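Local atomic coordinates of LPP20 lipofamily protein (Helicobacter pylori R046Wa, PDB entry 4KZS), a protein that is of unknown function but is secreted by this human pathogen and contains a three-helix bundle, with a possible link to the outer membrane and the Tol-Pal system. Residues S137-E151 against S163-K177. Sequence-based numbering, arbitrary orientation.
Sequences SKSMGDLLAKAMPIE and SLENYEKIYYQNAFK
Y171 is a knob set into a hole formed by S137, M140, G141 and L144. Its CG lies anti to the backbone N (chi1 174°), which sends the ring across helix 137-151. M140 CB is 3.9 Å from Y171 CD2, on an oblique approach. G141 presents only backbone to the phenol end, with its CA 3.5 Å from Y171 OH. The carbonyl oxygen of S137 lies at the ring edge, near its plane. L144 slides past Y171 in the opposite sense and puts CD2 3.8 Å from Y171 CB.

L144 also runs alongside E168, whose chain bends at chi2 (-84°) and folds the carboxylate back over the leucine. E168 OE1 is 3.7 Å from L144 CG and also meets M148 SD, where the two side chains cross at about a right angle. At one end of the contact, L164 CD1 packs on A147 CB at 3.9 Å and on M148 CG. E151 meets L164 from the opposite direction, with OE1 3.4 Å from L164 CD1. That oxygen is hydrogen-bonded to Y114 OH. At the other end, M140 SD touches A175 CB at 3.7 Å. S137 OG is placed to donate to A175 O, but the modelled bond is doubtfully short.

The two helical segments run nearly antiparallel, their axes 10.7 Å apart at 154°. Helix 103-121 completes the three-helix packing: F121 touches M140 and L144, and Y167 meets F121 and Y118 edge-to-face.

The contact is thus mainly apolar packing. The carboxylate of E168 lies against L144 in its middle, and that of E151 against L164 near one end. The Y114 hydrogen bond, with a long, weak ion pair to K155, would probably ease the cost of placing the E151 charge beside L164.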
loop_
_atom_site.group_PDB
_atom_site.type_symbol
_atom_site.label_atom_id
_atom_site.label_comp_id
_atom_site.label_asym_id
_atom_site.label_seq_id
_atom_site.Cartn_x
_atom_site.Cartn_y
_atom_site.Cartn_z
ATOM N N SER A 137 -3.596 2.839 -8.282
ATOM C CA SER A 137 -4.211 1.569 -7.943
ATOM C C SER A 137 -3.473 0.930 -6.744
ATOM O O SER A 137 -4.085 0.575 -5.742
ATOM C CB SER A 137 -4.139 0.690 -9.186
ATOM O OG SER A 137 -4.544 -0.631 -8.941
ATOM N N LYS A 138 -2.153 0.792 -6.847
ATOM C CA LYS A 138 -1.322 0.341 -5.735
ATOM C C LYS A 138 -1.685 1.099 -4.451
ATOM O O LYS A 138 -1.758 0.522 -3.378
ATOM C CB LYS A 138 0.146 0.580 -6.057
ATOM C CG LYS A 138 1.112 0.171 -4.941
ATOM C CD LYS A 138 1.051 -1.332 -4.666
ATOM C CE LYS A 138 2.157 -1.842 -3.751
ATOM N NZ LYS A 138 2.418 -3.264 -4.144
ATOM N N SER A 139 -1.923 2.395 -4.574
ATOM C CA SER A 139 -2.248 3.173 -3.412
ATOM C C SER A 139 -3.580 2.707 -2.884
ATOM O O SER A 139 -3.665 2.373 -1.711
ATOM C CB SER A 139 -2.167 4.694 -3.677
ATOM O OG SER A 139 -0.796 5.117 -3.838
ATOM N N MET A 140 -4.604 2.610 -3.734
ATOM C CA MET A 140 -5.894 2.105 -3.231
ATOM C C MET A 140 -5.747 0.748 -2.555
ATOM O O MET A 140 -6.384 0.476 -1.492
ATOM C CB MET A 140 -6.929 2.005 -4.313
ATOM C CG MET A 140 -7.211 3.342 -4.946
ATOM S SD MET A 140 -8.460 3.330 -6.260
ATOM C CE MET A 140 -9.897 2.750 -5.402
ATOM N N GLY A 141 -4.916 -0.106 -3.152
ATOM C CA GLY A 141 -4.664 -1.429 -2.560
ATOM C C GLY A 141 -4.098 -1.312 -1.153
ATOM O O GLY A 141 -4.600 -1.936 -0.196
ATOM N N ASP A 142 -3.069 -0.475 -1.018
ATOM C CA ASP A 142 -2.476 -0.209 0.298
ATOM C C ASP A 142 -3.444 0.302 1.390
ATOM O O ASP A 142 -3.423 -0.231 2.523
ATOM C CB ASP A 142 -1.270 0.705 0.155
ATOM C CG ASP A 142 -0.197 0.107 -0.748
ATOM O OD1 ASP A 142 0.037 -1.117 -0.629
ATOM O OD2 ASP A 142 0.408 0.859 -1.565
ATOM N N LEU A 143 -4.267 1.306 1.050
ATOM C CA LEU A 143 -5.185 1.876 2.010
ATOM C C LEU A 143 -6.080 0.768 2.571
ATOM O O LEU A 143 -6.202 0.576 3.809
ATOM C CB LEU A 143 -6.017 3.006 1.380
ATOM C CG LEU A 143 -5.298 4.180 0.681
ATOM C CD1 LEU A 143 -6.305 5.267 0.377
ATOM C CD2 LEU A 143 -4.153 4.798 1.475
ATOM N N LEU A 144 -6.654 0.011 1.644
ATOM C CA LEU A 144 -7.580 -1.034 1.971
ATOM C C LEU A 144 -6.870 -2.090 2.812
ATOM O O LEU A 144 -7.415 -2.633 3.788
ATOM C CB LEU A 144 -8.143 -1.591 0.684
ATOM C CG LEU A 144 -9.553 -1.130 0.311
ATOM C CD1 LEU A 144 -9.829 0.299 0.699
ATOM C CD2 LEU A 144 -9.826 -1.297 -1.161
ATOM N N ALA A 145 -5.610 -2.323 2.505
ATOM C CA ALA A 145 -4.833 -3.232 3.326
ATOM C C ALA A 145 -4.486 -2.693 4.745
ATOM O O ALA A 145 -4.425 -3.484 5.682
ATOM C CB ALA A 145 -3.591 -3.579 2.577
ATOM N N LYS A 146 -4.222 -1.388 4.913
ATOM C CA LYS A 146 -4.018 -0.811 6.269
ATOM C C LYS A 146 -5.341 -0.789 7.022
ATOM O O LYS A 146 -5.410 -1.222 8.172
ATOM C CB LYS A 146 -3.506 0.610 6.218
ATOM C CG LYS A 146 -2.229 0.875 5.435
ATOM C CD LYS A 146 -1.041 0.947 6.378
ATOM C CE LYS A 146 0.213 1.509 5.714
ATOM N NZ LYS A 146 1.334 1.616 6.705
ATOM N N ALA A 147 -6.393 -0.314 6.358
ATOM C CA ALA A 147 -7.731 -0.160 6.953
ATOM C C ALA A 147 -8.351 -1.437 7.506
ATOM O O ALA A 147 -8.960 -1.433 8.588
ATOM C CB ALA A 147 -8.706 0.487 5.949
ATOM N N MET A 148 -8.271 -2.534 6.776
ATOM C CA MET A 148 -9.026 -3.674 7.241
ATOM C C MET A 148 -8.580 -4.180 8.616
ATOM O O MET A 148 -9.402 -4.433 9.511
ATOM C CB MET A 148 -8.940 -4.777 6.221
ATOM C CG MET A 148 -9.850 -4.525 5.066
ATOM S SD MET A 148 -9.606 -5.795 3.836
ATOM C CE MET A 148 -10.162 -7.233 4.793
ATOM N N PRO A 149 -7.269 -4.350 8.805
ATOM C CA PRO A 149 -6.887 -4.710 10.175
ATOM C C PRO A 149 -7.342 -3.664 11.230
ATOM O O PRO A 149 -7.917 -4.058 12.292
ATOM C CB PRO A 149 -5.355 -4.830 10.096
ATOM C CG PRO A 149 -5.053 -5.047 8.637
ATOM C CD PRO A 149 -6.104 -4.257 7.899
ATOM N N ILE A 150 -7.107 -2.364 10.952
ATOM C CA ILE A 150 -7.483 -1.321 11.924
ATOM C C ILE A 150 -8.923 -1.528 12.205
ATOM O O ILE A 150 -9.350 -1.494 13.350
ATOM C CB ILE A 150 -7.189 0.124 11.427
ATOM C CG1 ILE A 150 -5.665 0.305 11.364
ATOM C CG2 ILE A 150 -7.856 1.168 12.337
ATOM C CD1 ILE A 150 -5.167 1.551 10.691
ATOM N N GLU A 151 -9.686 -1.805 11.162
ATOM C CA GLU A 151 -11.139 -1.906 11.371
ATOM C C GLU A 151 -11.538 -3.127 12.153
ATOM O O GLU A 151 -12.511 -3.089 12.918
ATOM C CB GLU A 151 -11.870 -1.903 10.065
ATOM C CG GLU A 151 -13.279 -2.388 10.182
ATOM C CD GLU A 151 -13.927 -2.471 8.834
ATOM O OE1 GLU A 151 -14.188 -1.389 8.250
ATOM O OE2 GLU A 151 -14.174 -3.610 8.378
ATOM N N SER A 163 -18.344 0.413 7.389
ATOM C CA SER A 163 -18.039 -0.283 6.117
ATOM C C SER A 163 -16.974 0.127 5.079
ATOM O O SER A 163 -16.845 1.293 4.665
ATOM C CB SER A 163 -19.311 -0.596 5.355
ATOM O OG SER A 163 -18.969 -1.481 4.310
ATOM N N LEU A 164 -16.265 -0.907 4.618
ATOM C CA LEU A 164 -15.326 -0.796 3.505
ATOM C C LEU A 164 -15.854 -1.488 2.265
ATOM O O LEU A 164 -15.431 -1.164 1.163
ATOM C CB LEU A 164 -13.967 -1.378 3.867
ATOM C CG LEU A 164 -13.187 -0.510 4.849
ATOM C CD1 LEU A 164 -12.095 -1.309 5.549
ATOM C CD2 LEU A 164 -12.616 0.700 4.142
ATOM N N GLU A 165 -16.782 -2.423 2.454
ATOM C CA GLU A 165 -17.399 -3.189 1.365
ATOM C C GLU A 165 -17.601 -2.379 0.090
ATOM O O GLU A 165 -17.385 -2.871 -1.017
ATOM C CB GLU A 165 -18.741 -3.772 1.798
ATOM C CG GLU A 165 -19.660 -4.148 0.640
ATOM C CD GLU A 165 -20.670 -5.217 0.989
ATOM O OE1 GLU A 165 -21.598 -5.432 0.167
ATOM O OE2 GLU A 165 -20.532 -5.838 2.075
ATOM N N ASN A 166 -18.007 -1.132 0.255
ATOM C CA ASN A 166 -18.295 -0.307 -0.880
ATOM C C ASN A 166 -17.061 0.076 -1.610
ATOM O O ASN A 166 -17.052 0.152 -2.832
ATOM C CB ASN A 166 -18.993 0.955 -0.431
ATOM C CG ASN A 166 -20.149 1.292 -1.317
ATOM O OD1 ASN A 166 -19.963 1.872 -2.391
ATOM N ND2 ASN A 166 -21.367 0.889 -0.895
ATOM N N TYR A 167 -16.024 0.364 -0.845
ATOM C CA TYR A 167 -14.789 0.796 -1.415
ATOM C C TYR A 167 -14.146 -0.367 -2.101
ATOM O O TYR A 167 -13.578 -0.228 -3.171
ATOM C CB TYR A 167 -13.879 1.277 -0.329
ATOM C CG TYR A 167 -14.028 2.727 -0.012
ATOM C CD1 TYR A 167 -14.203 3.667 -1.018
ATOM C CD2 TYR A 167 -13.936 3.170 1.296
ATOM C CE1 TYR A 167 -14.309 5.011 -0.724
ATOM C CE2 TYR A 167 -14.031 4.512 1.598
ATOM C CZ TYR A 167 -14.224 5.431 0.586
ATOM O OH TYR A 167 -14.319 6.775 0.870
ATOM N N GLU A 168 -14.243 -1.527 -1.483
ATOM C CA GLU A 168 -13.710 -2.710 -2.083
ATOM C C GLU A 168 -14.289 -2.852 -3.489
ATOM O O GLU A 168 -13.553 -2.814 -4.465
ATOM C CB GLU A 168 -14.008 -3.903 -1.205
ATOM C CG GLU A 168 -13.127 -3.928 0.028
ATOM C CD GLU A 168 -11.765 -4.551 -0.218
ATOM O OE1 GLU A 168 -10.925 -4.556 0.698
ATOM O OE2 GLU A 168 -11.523 -5.067 -1.316
ATOM N N LYS A 169 -15.605 -2.961 -3.595
ATOM C CA LYS A 169 -16.270 -2.915 -4.899
ATOM C C LYS A 169 -15.585 -1.947 -5.840
ATOM O O LYS A 169 -14.995 -2.348 -6.828
ATOM C CB LYS A 169 -17.758 -2.575 -4.777
ATOM C CG LYS A 169 -18.499 -2.624 -6.106
ATOM C CD LYS A 169 -18.603 -4.054 -6.646
ATOM C CE LYS A 169 -19.329 -4.091 -7.987
ATOM N NZ LYS A 169 -19.621 -5.435 -8.532
ATOM N N ILE A 170 -15.630 -0.670 -5.524
ATOM C CA ILE A 170 -14.981 0.331 -6.384
ATOM C C ILE A 170 -13.550 -0.032 -6.776
ATOM O O ILE A 170 -13.060 0.396 -7.814
ATOM C CB ILE A 170 -14.979 1.670 -5.665
ATOM C CG1 ILE A 170 -16.415 2.142 -5.490
ATOM C CG2 ILE A 170 -14.119 2.688 -6.395
ATOM C CD1 ILE A 170 -16.542 3.171 -4.387
ATOM N N TYR A 171 -12.881 -0.803 -5.921
ATOM C CA TYR A 171 -11.477 -1.218 -6.120
ATOM C C TYR A 171 -11.379 -2.389 -7.106
ATOM O O TYR A 171 -10.640 -2.326 -8.075
ATOM C CB TYR A 171 -10.846 -1.624 -4.776
ATOM C CG TYR A 171 -9.449 -2.200 -4.873
ATOM C CD1 TYR A 171 -9.161 -3.487 -4.442
ATOM C CD2 TYR A 171 -8.419 -1.452 -5.386
ATOM C CE1 TYR A 171 -7.868 -4.006 -4.511
ATOM C CE2 TYR A 171 -7.129 -1.934 -5.439
ATOM C CZ TYR A 171 -6.856 -3.228 -5.011
ATOM O OH TYR A 171 -5.548 -3.708 -5.093
ATOM N N TYR A 172 -12.134 -3.452 -6.855
ATOM C CA TYR A 172 -12.162 -4.587 -7.768
ATOM C C TYR A 172 -12.724 -4.232 -9.122
ATOM O O TYR A 172 -12.267 -4.784 -10.132
ATOM C CB TYR A 172 -12.817 -5.822 -7.155
ATOM C CG TYR A 172 -11.909 -6.437 -6.134
ATOM C CD1 TYR A 172 -12.347 -6.709 -4.864
ATOM C CD2 TYR A 172 -10.565 -6.687 -6.426
ATOM C CE1 TYR A 172 -11.503 -7.263 -3.890
ATOM C CE2 TYR A 172 -9.700 -7.228 -5.468
ATOM C CZ TYR A 172 -10.181 -7.507 -4.202
ATOM O OH TYR A 172 -9.362 -8.010 -3.238
ATOM N N GLN A 173 -13.614 -3.247 -9.184
ATOM C CA GLN A 173 -14.167 -2.914 -10.481
ATOM C C GLN A 173 -13.478 -1.837 -11.274
ATOM O O GLN A 173 -13.865 -1.582 -12.392
ATOM C CB GLN A 173 -15.671 -2.699 -10.445
ATOM C CG GLN A 173 -16.110 -1.470 -9.715
ATOM C CD GLN A 173 -17.543 -1.134 -10.041
ATOM O OE1 GLN A 173 -17.817 -0.451 -11.019
ATOM N NE2 GLN A 173 -18.466 -1.630 -9.232
ATOM N N ASN A 174 -12.439 -1.234 -10.737
ATOM C CA ASN A 174 -11.772 -0.163 -11.469
ATOM C C ASN A 174 -10.296 -0.225 -11.256
ATOM O O ASN A 174 -9.527 0.235 -12.105
ATOM C CB ASN A 174 -12.254 1.218 -10.998
ATOM C CG ASN A 174 -13.726 1.445 -11.264
ATOM O OD1 ASN A 174 -14.160 1.455 -12.418
ATOM N ND2 ASN A 174 -14.507 1.620 -10.202
ATOM N N ALA A 175 -9.883 -0.756 -10.111
ATOM C CA ALA A 175 -8.515 -0.521 -9.679
ATOM C C ALA A 175 -7.670 -1.761 -9.571
ATOM O O ALA A 175 -6.489 -1.675 -9.831
ATOM C CB ALA A 175 -8.485 0.249 -8.367
ATOM N N PHE A 176 -8.231 -2.906 -9.182
ATOM C CA PHE A 176 -7.421 -4.133 -9.152
ATOM C C PHE A 176 -7.077 -4.500 -10.578
ATOM O O PHE A 176 -7.929 -4.844 -11.380
ATOM C CB PHE A 176 -8.095 -5.276 -8.431
ATOM C CG PHE A 176 -7.194 -6.446 -8.195
ATOM C CD1 PHE A 176 -6.145 -6.355 -7.301
ATOM C CD2 PHE A 176 -7.420 -7.672 -8.845
ATOM C CE1 PHE A 176 -5.303 -7.449 -7.066
ATOM C CE2 PHE A 176 -6.593 -8.774 -8.618
ATOM C CZ PHE A 176 -5.518 -8.666 -7.727
ATOM N N LYS A 177 -5.795 -4.350 -10.857
ATOM C CA LYS A 177 -5.207 -4.367 -12.197
ATOM C C LYS A 177 -4.732 -2.988 -12.723
ATOM O O LYS A 177 -3.592 -2.572 -12.481
ATOM C CB LYS A 177 -6.009 -5.221 -13.158
ATOM C CG LYS A 177 -5.779 -6.675 -12.713
ATOM C CD LYS A 177 -4.301 -6.939 -12.347
ATOM C CE LYS A 177 -4.184 -7.883 -11.174
ATOM N NZ LYS A 177 -2.781 -8.338 -10.871
#